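PDB 6GZW: Dye type peroxidase A from Streptomyces lividans 1326, which acts as a haem-containing peroxidase of the dye-decolourising family, most likely using hydrogen peroxide to oxidise dyes and other substrates. Local coordinates for the interface of chains A and B. Coordinates in Å, arbitrary orientation; residue numbers count along the deposited sequence, not the author numbering. Chains: chain A/B, Dye type peroxidase A.

Contact 1: the interface of chains A and B. Residues chain A 29, 135-136, 160; chain B 29, 162-163, 307.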
ATOM      1  N   ARG A  29      -2.905  -6.785  -0.898  1.00 10.85           N
ATOM      2  CA  ARG A  29      -3.456  -5.447  -0.794  1.00 11.17           C
ATOM      3  C   ARG A  29      -4.876  -5.516  -0.277  1.00 10.80           C
ATOM      4  O   ARG A  29      -5.642  -6.335  -0.751  1.00 10.83           O
ATOM      5  CB  ARG A  29      -3.427  -4.791  -2.170  1.00 11.78           C
ATOM      6  CG  ARG A  29      -3.936  -3.375  -2.214  1.00 12.31           C
ATOM      7  CD  ARG A  29      -3.293  -2.523  -1.152  1.00 13.88           C
ATOM      8  NE  ARG A  29      -3.291  -1.136  -1.543  1.00 15.10           N
ATOM      9  CZ  ARG A  29      -2.901  -0.141  -0.779  1.00 16.35           C
ATOM     10  NH1 ARG A  29      -2.470  -0.355   0.463  1.00 15.98           N
ATOM     11  NH2 ARG A  29      -2.934   1.084  -1.260  1.00 15.88           N
ATOM     12  N   ALA A 135      -2.310  -3.894  -6.719  1.00  9.61           N
ATOM     13  CA  ALA A 135      -2.808  -2.659  -6.111  1.00  9.52           C
ATOM     14  C   ALA A 135      -3.744  -1.882  -7.042  1.00  9.28           C
ATOM     15  O   ALA A 135      -4.612  -1.172  -6.562  1.00  9.48           O
ATOM     16  CB  ALA A 135      -1.652  -1.761  -5.627  1.00 10.60           C
ATOM     17  N   LEU A 136      -3.526  -1.949  -8.352  1.00  9.42           N
ATOM     18  CA  LEU A 136      -4.428  -1.279  -9.295  1.00  9.67           C
ATOM     19  C   LEU A 136      -5.773  -1.978  -9.338  1.00  9.42           C
ATOM     20  O   LEU A 136      -6.826  -1.318  -9.268  1.00  9.84           O
ATOM     21  CB  LEU A 136      -3.829  -1.151 -10.704  1.00 10.23           C
ATOM     22  CG  LEU A 136      -2.493  -0.399 -10.807  1.00 10.54           C
ATOM     23  CD1 LEU A 136      -2.153  -0.164 -12.270  1.00 10.70           C
ATOM     24  CD2 LEU A 136      -2.486   0.896 -10.012  1.00 11.15           C
ATOM     25  N   ASN A 160      -6.433   1.428   4.519  1.00  9.62           N
ATOM     26  CA  ASN A 160      -5.631   0.637   3.613  1.00 10.68           C
ATOM     27  C   ASN A 160      -4.769  -0.348   4.372  1.00 10.19           C
ATOM     28  O   ASN A 160      -4.246  -0.024   5.427  1.00 10.81           O
ATOM     29  CB  ASN A 160      -4.633   1.505   2.857  1.00 11.26           C
ATOM     30  CG  ASN A 160      -5.289   2.559   1.992  1.00 12.95           C
ATOM     31  OD1 ASN A 160      -6.426   2.378   1.489  1.00 13.03           O
ATOM     32  ND2 ASN A 160      -4.549   3.679   1.783  1.00 14.24           N
TER
ATOM     33  N   ARG B  29       5.718  -1.324  -4.485  1.00  8.78           N
ATOM     34  CA  ARG B  29       5.555  -0.603  -3.239  1.00  9.22           C
ATOM     35  C   ARG B  29       6.638   0.456  -3.132  1.00  8.72           C
ATOM     36  O   ARG B  29       7.794   0.169  -3.374  1.00  8.88           O
ATOM     37  CB  ARG B  29       5.669  -1.558  -2.039  1.00 10.56           C
ATOM     38  CG  ARG B  29       4.541  -2.585  -1.919  1.00 12.83           C
ATOM     39  CD  ARG B  29       3.223  -2.011  -1.375  1.00 14.10           C
ATOM     40  NE  ARG B  29       3.377  -1.370  -0.052  1.00 16.26           N
ATOM     41  CZ  ARG B  29       2.428  -0.651   0.576  1.00 16.52           C
ATOM     42  NH1 ARG B  29       1.211  -0.495   0.024  1.00 17.23           N
ATOM     43  NH2 ARG B  29       2.662  -0.093   1.770  1.00 16.37           N
ATOM     44  N   PHE B 162       2.167   2.979  -4.432  1.00  8.87           N
ATOM     45  CA  PHE B 162       2.074   1.656  -4.980  1.00  8.71           C
ATOM     46  C   PHE B 162       2.032   1.699  -6.488  1.00  9.16           C
ATOM     47  O   PHE B 162       1.770   2.755  -7.108  1.00  9.40           O
ATOM     48  CB  PHE B 162       0.839   0.943  -4.439  1.00  8.84           C
ATOM     49  CG  PHE B 162      -0.455   1.674  -4.683  1.00  8.51           C
ATOM     50  CD1 PHE B 162      -1.119   1.622  -5.925  1.00  8.74           C
ATOM     51  CD2 PHE B 162      -0.987   2.474  -3.691  1.00  8.73           C
ATOM     52  CE1 PHE B 162      -2.315   2.315  -6.120  1.00  9.06           C
ATOM     53  CE2 PHE B 162      -2.153   3.187  -3.870  1.00  9.10           C
ATOM     54  CZ  PHE B 162      -2.823   3.113  -5.082  1.00  8.63           C
ATOM     55  N   ASN B 163       2.305   0.541  -7.083  1.00  9.53           N
ATOM     56  CA  ASN B 163       2.179   0.337  -8.524  1.00  9.78           C
ATOM     57  C   ASN B 163       1.660  -1.052  -8.781  1.00  9.59           C
ATOM     58  O   ASN B 163       1.543  -1.857  -7.836  1.00  8.72           O
ATOM     59  CB  ASN B 163       3.547   0.470  -9.224  1.00  9.90           C
ATOM     60  CG  ASN B 163       4.001   1.916  -9.432  1.00 10.77           C
ATOM     61  OD1 ASN B 163       3.300   2.687 -10.047  1.00 11.36           O
ATOM     62  ND2 ASN B 163       5.228   2.251  -8.975  1.00 10.27           N
ATOM     63  N   HIS B 307      -3.043   6.493  -2.645  1.00 10.34           N
ATOM     64  CA  HIS B 307      -4.370   6.691  -2.136  1.00 10.86           C
ATOM     65  C   HIS B 307      -4.323   6.670  -0.609  1.00 11.47           C
ATOM     66  O   HIS B 307      -3.958   5.645  -0.041  1.00 11.69           O
ATOM     67  CB  HIS B 307      -5.354   5.631  -2.633  1.00 11.55           C
ATOM     68  CG  HIS B 307      -6.687   5.763  -1.975  1.00 11.64           C
ATOM     69  ND1 HIS B 307      -7.510   6.843  -2.193  1.00 12.15           N
ATOM     70  CD2 HIS B 307      -7.287   5.015  -1.014  1.00 12.29           C
ATOM     71  CE1 HIS B 307      -8.591   6.724  -1.436  1.00 12.77           C
ATOM     72  NE2 HIS B 307      -8.469   5.629  -0.698  1.00 12.54           N
TER
HETATM   73  O   HOH W   1       0.530  -4.099  -6.662  1.00  9.64           O

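Contact 2: the interface of chains A and B. Residues chain A 179-180, 249-250; chain B 71-72, 75.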
ATOM      1  N   MET A 179       5.402  -6.565  13.809  1.00 10.11           N
ATOM      2  CA  MET A 179       6.263  -6.918  14.952  1.00 10.22           C
ATOM      3  C   MET A 179       7.307  -7.985  14.591  1.00 10.77           C
ATOM      4  O   MET A 179       8.146  -8.367  15.449  1.00 10.68           O
ATOM      5  CB  MET A 179       5.379  -7.369  16.137  1.00 10.22           C
ATOM      6  CG  MET A 179       4.789  -6.185  16.904  1.00 10.11           C
ATOM      7  SD  MET A 179       3.585  -6.751  18.112  1.00 10.91           S
ATOM      8  CE  MET A 179       3.655  -5.383  19.239  1.00 10.78           C
ATOM      9  N   GLY A 180       7.262  -8.501  13.362  1.00  9.40           N
ATOM     10  CA  GLY A 180       8.223  -9.490  12.903  1.00 10.18           C
ATOM     11  C   GLY A 180       7.885 -10.921  13.305  1.00  9.86           C
ATOM     12  O   GLY A 180       8.668 -11.837  13.053  1.00 11.16           O
ATOM     13  N   LYS A 249      10.492 -16.165  17.008  1.00 11.69           N
ATOM     14  CA  LYS A 249      10.378 -15.281  15.844  1.00 12.23           C
ATOM     15  C   LYS A 249      10.953 -15.939  14.597  1.00 12.84           C
ATOM     16  O   LYS A 249      10.406 -15.750  13.499  1.00 13.30           O
ATOM     17  CB  LYS A 249      11.059 -13.931  16.092  1.00 11.93           C
ATOM     18  CG  LYS A 249      10.453 -13.142  17.245  1.00 11.32           C
ATOM     19  CD  LYS A 249      10.903 -11.680  17.277  1.00 11.90           C
ATOM     20  CE  LYS A 249      10.103 -10.803  16.342  1.00 11.90           C
ATOM     21  NZ  LYS A 249      10.716  -9.462  16.226  1.00 12.14           N
ATOM     22  N   SER A 250      12.041 -16.692  14.743  1.00 13.12           N
ATOM     23  CA  SER A 250      12.704 -17.271  13.566  1.00 14.31           C
ATOM     24  C   SER A 250      11.762 -18.175  12.743  1.00 14.83           C
ATOM     25  O   SER A 250      11.660 -18.050  11.524  1.00 14.87           O
ATOM     26  CB  SER A 250      13.961 -18.047  13.977  1.00 14.86           C
ATOM     27  OG  SER A 250      13.662 -19.000  14.980  1.00 15.38           O
TER
ATOM     28  N   THR B  71      14.292  -6.525  13.001  1.00 13.16           N
ATOM     29  CA  THR B  71      12.904  -6.769  13.484  1.00 12.67           C
ATOM     30  C   THR B  71      12.273  -8.075  13.005  1.00 12.08           C
ATOM     31  O   THR B  71      11.222  -8.474  13.523  1.00 12.42           O
ATOM     32  CB  THR B  71      11.942  -5.663  13.008  1.00 12.69           C
ATOM     33  OG1 THR B  71      11.899  -5.697  11.579  1.00 12.41           O
ATOM     34  CG2 THR B  71      12.388  -4.297  13.501  1.00 12.63           C
ATOM     35  N   ASP B  72      12.895  -8.723  12.014  1.00 11.95           N
ATOM     36  CA  ASP B  72      12.424  -9.963  11.390  1.00 12.46           C
ATOM     37  C   ASP B  72      11.220  -9.736  10.469  1.00 12.08           C
ATOM     38  O   ASP B  72      10.652 -10.702   9.967  1.00 11.10           O
ATOM     39  CB  ASP B  72      12.074 -11.083  12.416  1.00 14.02           C
ATOM     40  CG  ASP B  72      13.308 -11.676  13.124  1.00 15.66           C
ATOM     41  OD1 ASP B  72      14.337 -11.944  12.493  1.00 17.90           O
ATOM     42  OD2 ASP B  72      13.183 -11.895  14.331  1.00 19.50           O
ATOM     43  N   ARG B  75      11.917 -11.230   7.156  1.00 12.60           N
ATOM     44  CA  ARG B  75      12.519 -12.533   7.235  1.00 13.24           C
ATOM     45  C   ARG B  75      11.675 -13.476   6.393  1.00 12.67           C
ATOM     46  O   ARG B  75      10.467 -13.315   6.340  1.00 12.40           O
ATOM     47  CB  ARG B  75      12.563 -12.996   8.686  1.00 15.44           C
ATOM     48  CG  ARG B  75      13.341 -14.252   8.884  1.00 16.89           C
ATOM     49  CD  ARG B  75      13.698 -14.435  10.340  1.00 19.20           C
ATOM     50  NE  ARG B  75      14.695 -15.492  10.512  1.00 22.04           N
ATOM     51  CZ  ARG B  75      15.531 -15.589  11.535  1.00 22.93           C
ATOM     52  NH1 ARG B  75      15.534 -14.692  12.515  1.00 24.99           N
ATOM     53  NH2 ARG B  75      16.367 -16.617  11.582  1.00 24.56           N
TER
HETATM   54  O   HOH W   2      13.444  -9.815  15.737  1.00 19.62           O

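Contact 3: the interface of chains A and B. Residues chain A 178, 230, 307, 309-310, 318; chain B 31, 139, 142, 158, 160.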
ATOM      1  N   LEU A 178       4.036  -6.706  11.444  1.00  9.58           N
ATOM      2  CA  LEU A 178       5.047  -5.649  11.552  1.00  9.93           C
ATOM      3  C   LEU A 178       5.807  -5.703  12.885  1.00  9.84           C
ATOM      4  O   LEU A 178       6.757  -4.973  13.077  1.00 10.58           O
ATOM      5  CB  LEU A 178       4.412  -4.291  11.312  1.00  9.66           C
ATOM      6  CG  LEU A 178       3.723  -4.036   9.943  1.00 10.08           C
ATOM      7  CD1 LEU A 178       3.307  -2.566   9.860  1.00 10.47           C
ATOM      8  CD2 LEU A 178       4.683  -4.437   8.848  1.00 10.12           C
ATOM      9  N   LEU A 230       5.592   0.261  18.125  1.00 10.31           N
ATOM     10  CA  LEU A 230       6.858  -0.230  17.605  1.00 10.71           C
ATOM     11  C   LEU A 230       8.072   0.422  18.274  1.00 11.12           C
ATOM     12  O   LEU A 230       9.124  -0.217  18.440  1.00 11.16           O
ATOM     13  CB  LEU A 230       6.911  -0.020  16.085  1.00 10.32           C
ATOM     14  CG  LEU A 230       5.906  -0.818  15.252  1.00 10.94           C
ATOM     15  CD1 LEU A 230       6.065  -0.450  13.798  1.00 10.31           C
ATOM     16  CD2 LEU A 230       6.071  -2.334  15.438  1.00 11.07           C
ATOM     17  N   HIS A 307       0.328   0.825   7.552  1.00  9.20           N
ATOM     18  CA  HIS A 307       1.223   1.919   7.860  1.00  9.88           C
ATOM     19  C   HIS A 307       0.748   3.161   7.128  1.00 10.63           C
ATOM     20  O   HIS A 307       0.751   3.176   5.906  1.00 11.30           O
ATOM     21  CB  HIS A 307       2.620   1.607   7.437  1.00  9.89           C
ATOM     22  CG  HIS A 307       3.515   2.791   7.555  1.00  9.87           C
ATOM     23  ND1 HIS A 307       3.851   3.341   8.773  1.00 10.42           N
ATOM     24  CD2 HIS A 307       4.072   3.586   6.607  1.00  9.85           C
ATOM     25  CE1 HIS A 307       4.603   4.406   8.568  1.00 10.21           C
ATOM     26  NE2 HIS A 307       4.751   4.575   7.267  1.00 10.05           N
ATOM     27  N   GLY A 309       1.866   6.410   7.895  1.00 12.18           N
ATOM     28  CA  GLY A 309       2.820   7.522   7.982  1.00 11.99           C
ATOM     29  C   GLY A 309       3.186   7.730   9.422  1.00 11.78           C
ATOM     30  O   GLY A 309       2.976   6.841  10.296  1.00 11.06           O
ATOM     31  N   PHE A 310       3.770   8.892   9.684  1.00 11.82           N
ATOM     32  CA  PHE A 310       4.301   9.260  10.978  1.00 12.34           C
ATOM     33  C   PHE A 310       3.616  10.528  11.472  1.00 13.40           C
ATOM     34  O   PHE A 310       3.347  11.434  10.670  1.00 13.85           O
ATOM     35  CB  PHE A 310       5.794   9.520  10.841  1.00 12.09           C
ATOM     36  CG  PHE A 310       6.613   8.266  10.604  1.00 11.46           C
ATOM     37  CD1 PHE A 310       6.793   7.756   9.304  1.00 11.86           C
ATOM     38  CD2 PHE A 310       7.180   7.572  11.678  1.00 12.25           C
ATOM     39  CE1 PHE A 310       7.560   6.619   9.087  1.00 11.35           C
ATOM     40  CE2 PHE A 310       7.924   6.416  11.450  1.00 12.25           C
ATOM     41  CZ  PHE A 310       8.113   5.947  10.162  1.00 11.73           C
ATOM     42  N   ALA A 318       1.154   2.692  12.505  1.00 10.59           N
ATOM     43  CA  ALA A 318       1.390   1.398  11.861  1.00 10.50           C
ATOM     44  C   ALA A 318       0.929   0.302  12.781  1.00 10.26           C
ATOM     45  O   ALA A 318       0.982   0.440  14.002  1.00 10.75           O
ATOM     46  CB  ALA A 318       2.843   1.214  11.535  1.00 10.41           C
TER
ATOM     47  N   HIS B  31       7.947   4.015  -0.597  1.00  7.90           N
ATOM     48  CA  HIS B  31       7.916   4.888   0.565  1.00  8.31           C
ATOM     49  C   HIS B  31       8.925   5.998   0.285  1.00  8.48           C
ATOM     50  O   HIS B  31      10.112   5.708   0.056  1.00  8.97           O
ATOM     51  CB  HIS B  31       8.294   4.173   1.873  1.00  8.39           C
ATOM     52  CG  HIS B  31       7.443   2.991   2.217  1.00  8.69           C
ATOM     53  ND1 HIS B  31       6.127   3.105   2.622  1.00  8.81           N
ATOM     54  CD2 HIS B  31       7.736   1.665   2.261  1.00  9.06           C
ATOM     55  CE1 HIS B  31       5.632   1.895   2.835  1.00  8.73           C
ATOM     56  NE2 HIS B  31       6.590   1.005   2.642  1.00  9.17           N
ATOM     57  N   PHE B 139       8.454  -2.008   3.946  1.00  8.45           N
ATOM     58  CA  PHE B 139       8.223  -1.387   5.226  1.00  8.74           C
ATOM     59  C   PHE B 139       9.428  -1.594   6.150  1.00  8.98           C
ATOM     60  O   PHE B 139       9.865  -0.682   6.822  1.00  9.20           O
ATOM     61  CB  PHE B 139       6.983  -1.933   5.933  1.00  8.98           C
ATOM     62  CG  PHE B 139       6.785  -1.284   7.238  1.00  9.28           C
ATOM     63  CD1 PHE B 139       6.130  -0.065   7.346  1.00  9.79           C
ATOM     64  CD2 PHE B 139       7.311  -1.863   8.398  1.00  9.30           C
ATOM     65  CE1 PHE B 139       5.995   0.561   8.588  1.00  9.95           C
ATOM     66  CE2 PHE B 139       7.172  -1.231   9.615  1.00  9.72           C
ATOM     67  CZ  PHE B 139       6.517  -0.034   9.727  1.00  9.58           C
ATOM     68  N   LEU B 142      11.993   0.950   5.204  1.00  9.50           N
ATOM     69  CA  LEU B 142      11.613   2.272   5.689  1.00  9.45           C
ATOM     70  C   LEU B 142      11.900   2.442   7.174  1.00  9.85           C
ATOM     71  O   LEU B 142      12.505   3.401   7.605  1.00  9.65           O
ATOM     72  CB  LEU B 142      10.125   2.511   5.408  1.00  9.34           C
ATOM     73  CG  LEU B 142       9.511   3.736   6.066  1.00  9.16           C
ATOM     74  CD1 LEU B 142      10.129   4.980   5.500  1.00  9.41           C
ATOM     75  CD2 LEU B 142       8.017   3.708   5.881  1.00  9.58           C
ATOM     76  N   GLN B 158       6.464  11.980   5.084  1.00  9.54           N
ATOM     77  CA  GLN B 158       6.616  10.612   4.630  1.00 10.24           C
ATOM     78  C   GLN B 158       5.359  10.159   3.910  1.00 10.69           C
ATOM     79  O   GLN B 158       4.259  10.261   4.486  1.00 11.53           O
ATOM     80  CB  GLN B 158       6.908   9.721   5.830  1.00 10.21           C
ATOM     81  CG  GLN B 158       7.495   8.375   5.465  1.00 10.83           C
ATOM     82  CD  GLN B 158       6.449   7.329   5.208  1.00 11.46           C
ATOM     83  OE1 GLN B 158       5.699   6.940   6.115  1.00 11.57           O
ATOM     84  NE2 GLN B 158       6.392   6.856   3.973  1.00 12.16           N
ATOM     85  N   ASN B 160       3.405   7.247   1.131  1.00 10.27           N
ATOM     86  CA  ASN B 160       3.358   5.870   0.688  1.00 10.54           C
ATOM     87  C   ASN B 160       2.723   5.773  -0.671  1.00 10.43           C
ATOM     88  O   ASN B 160       1.761   6.485  -0.974  1.00 10.87           O
ATOM     89  CB  ASN B 160       2.531   5.073   1.678  1.00 11.33           C
ATOM     90  CG  ASN B 160       3.071   5.221   3.101  1.00 12.16           C
ATOM     91  OD1 ASN B 160       4.233   4.990   3.344  1.00 12.86           O
ATOM     92  ND2 ASN B 160       2.239   5.689   4.015  1.00 15.10           N
TER
HETATM   93  O   HOH W   3       3.673  10.747   7.338  1.00 14.45           O

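Contact 1: the interface of chains A and B
The phenyl ring of B:Phe162 meets A:Arg29 and A:Ala135 on the same side of its plane, where two copies of this DyP-type peroxidase meet in the deposited assembly. Both partners lie beyond the ring's perimeter. The methyl carbon CB of A:Ala135, on the first turn of helix 135-149, is 3.4 Å from CD1 of B:Phe162. By CD2 and CE2, on the far side, comes the guanidinium tip of A:Arg29, its NH2 3.4 Å from CD2 of B:Phe162. The guanidinium is inclined at 58° to the ring and does not stack flat upon it. In B:Phe162 the ring takes the crowded position between backbone N and carbonyl carbon (chi1 56°), which carries it from the end of strand 153-162 into the partner. CD2 of A:Leu136 lies 4.1 Å from CE1 of B:Phe162, a loose contact.

The two Arg29 side chains cross at about a right angle, NH1 of A:Arg29 lying 3.7 Å from NH1 of B:Arg29; the like charges would probably repel unless other groups or solvent offset them. Beyond the arginines, the side-chain amide ND2 of A:Asn160 donates a short, bent hydrogen bond (2.7 Å, 130° at H) to the backbone O of B:His307. An alanine in place of A:Asn160 would probably leave that carbonyl without its donor from the partner. Beside A:Ala135, away from the arginines, water 1 joins the backbone N of A:Ala135 (2.8 Å) to the backbone O of B:Asn163 (2.7 Å).

Contact 2: the interface of chains A and B
A:Lys249 reaches across to the backbone of B:Thr71 and the carboxylate of B:Asp72, beside A:Gly180, the first residue of the GXXDG motif that marks DyP-type peroxidases. The hydrogen bonds gather on the lysine ammonium. NZ of A:Lys249 donates to the backbone O of B:Thr71 at 2.9 Å, coming from above the carbonyl plane. It also donates to the backbone O of A:Met179 at 2.9 Å, here within the carbonyl plane, so that one ammonium ties the loop leading into the motif to the partner chain. A bend at chi3 (83°) turns the end of the lysine towards both carbonyls.

The charged contacts centre on B:Asp72. OD2 of B:Asp72 forms a long salt bridge with NZ of A:Lys249 at 3.9 Å, and water 2 spans the same two groups, 2.8 Å from NZ of A:Lys249. The other carboxylate oxygen, OD1 of B:Asp72, takes a hydrogen bond and salt bridge from NH1 of B:Arg75 at 3.0 Å, within the guanidinium plane but from above the carboxylate plane. With a cation on each side, the aspartate is likely to stay ionised.

Packing completes the patch. The aliphatic part of A:Lys249 runs obliquely past the carboxylate, its CB 3.4 Å from OD2 of B:Asp72. CB of A:Ser250 rests over the rim of one face of the B:Arg75 guanidinium, 3.8 Å from CZ, while B:Asp72 holds the edge of that group.

Contact 3: the interface of chains A and B
B:Phe139 projects from helix 135-149 between A:Leu178 and A:His307. CD1 of A:Leu178 sits over the centre of the phenyl ring, 4.0 Å above its plane, and A:Leu230 meets the ring tip to tip. CE1 of B:Phe139 points at one face of the A:His307 imidazole, 3.5 Å from CG, in an edge-to-face contact with planes 64° apart. On the same side of the imidazole, CD2 of B:Leu142 packs 3.7 Å from NE2 of A:His307, while the backbone N of A:Gly309 lies over the opposite face.

With CG anti to the backbone N (chi1 171°), A:His307 extends towards B:Gln158 tip to tip. NE2 of A:His307 donates a fairly straight hydrogen bond to OE1 of B:Gln158 (2.8 Å, 161° at H). NE2 of B:Gln158 donates to OD1 of B:Asn160 at 2.9 Å, which probably fixes the amide's orientation, OE1 towards the histidine. ND1 of B:His31 donates to OD1 of B:Asn160 at 2.8 Å, from the opposite face of the amide plane to B:Gln158 NE2. At the rim, water 3 links the backbone N of A:Phe310 to the backbone O of B:Gln158. By seating A:His307 between an aromatic side chain and a preset amide, the patch would help fix how the two copies pair, if the dimer of the assembly is the biological one.

The C-alpha centres of contact 1 and contact 3 lie about 14 Å apart, those of contact 2 and contact 3 about 16 Å, and those of contact 1 and contact 2 about 23 Å, which places contact 3 between the others. Helix 135-149 and strands 29-37, 153-162 and 304-310 serve both contact 1 and contact 3; Asn160 and His307 recur with chains exchanged, but their geometry differs. The adjacent A:Leu178 and A:Met179 connect contact 3 to contact 2. Twofold symmetry repeats each patch, giving a series that may stabilise a dimer, although the structure alone does not show that it persists in solution.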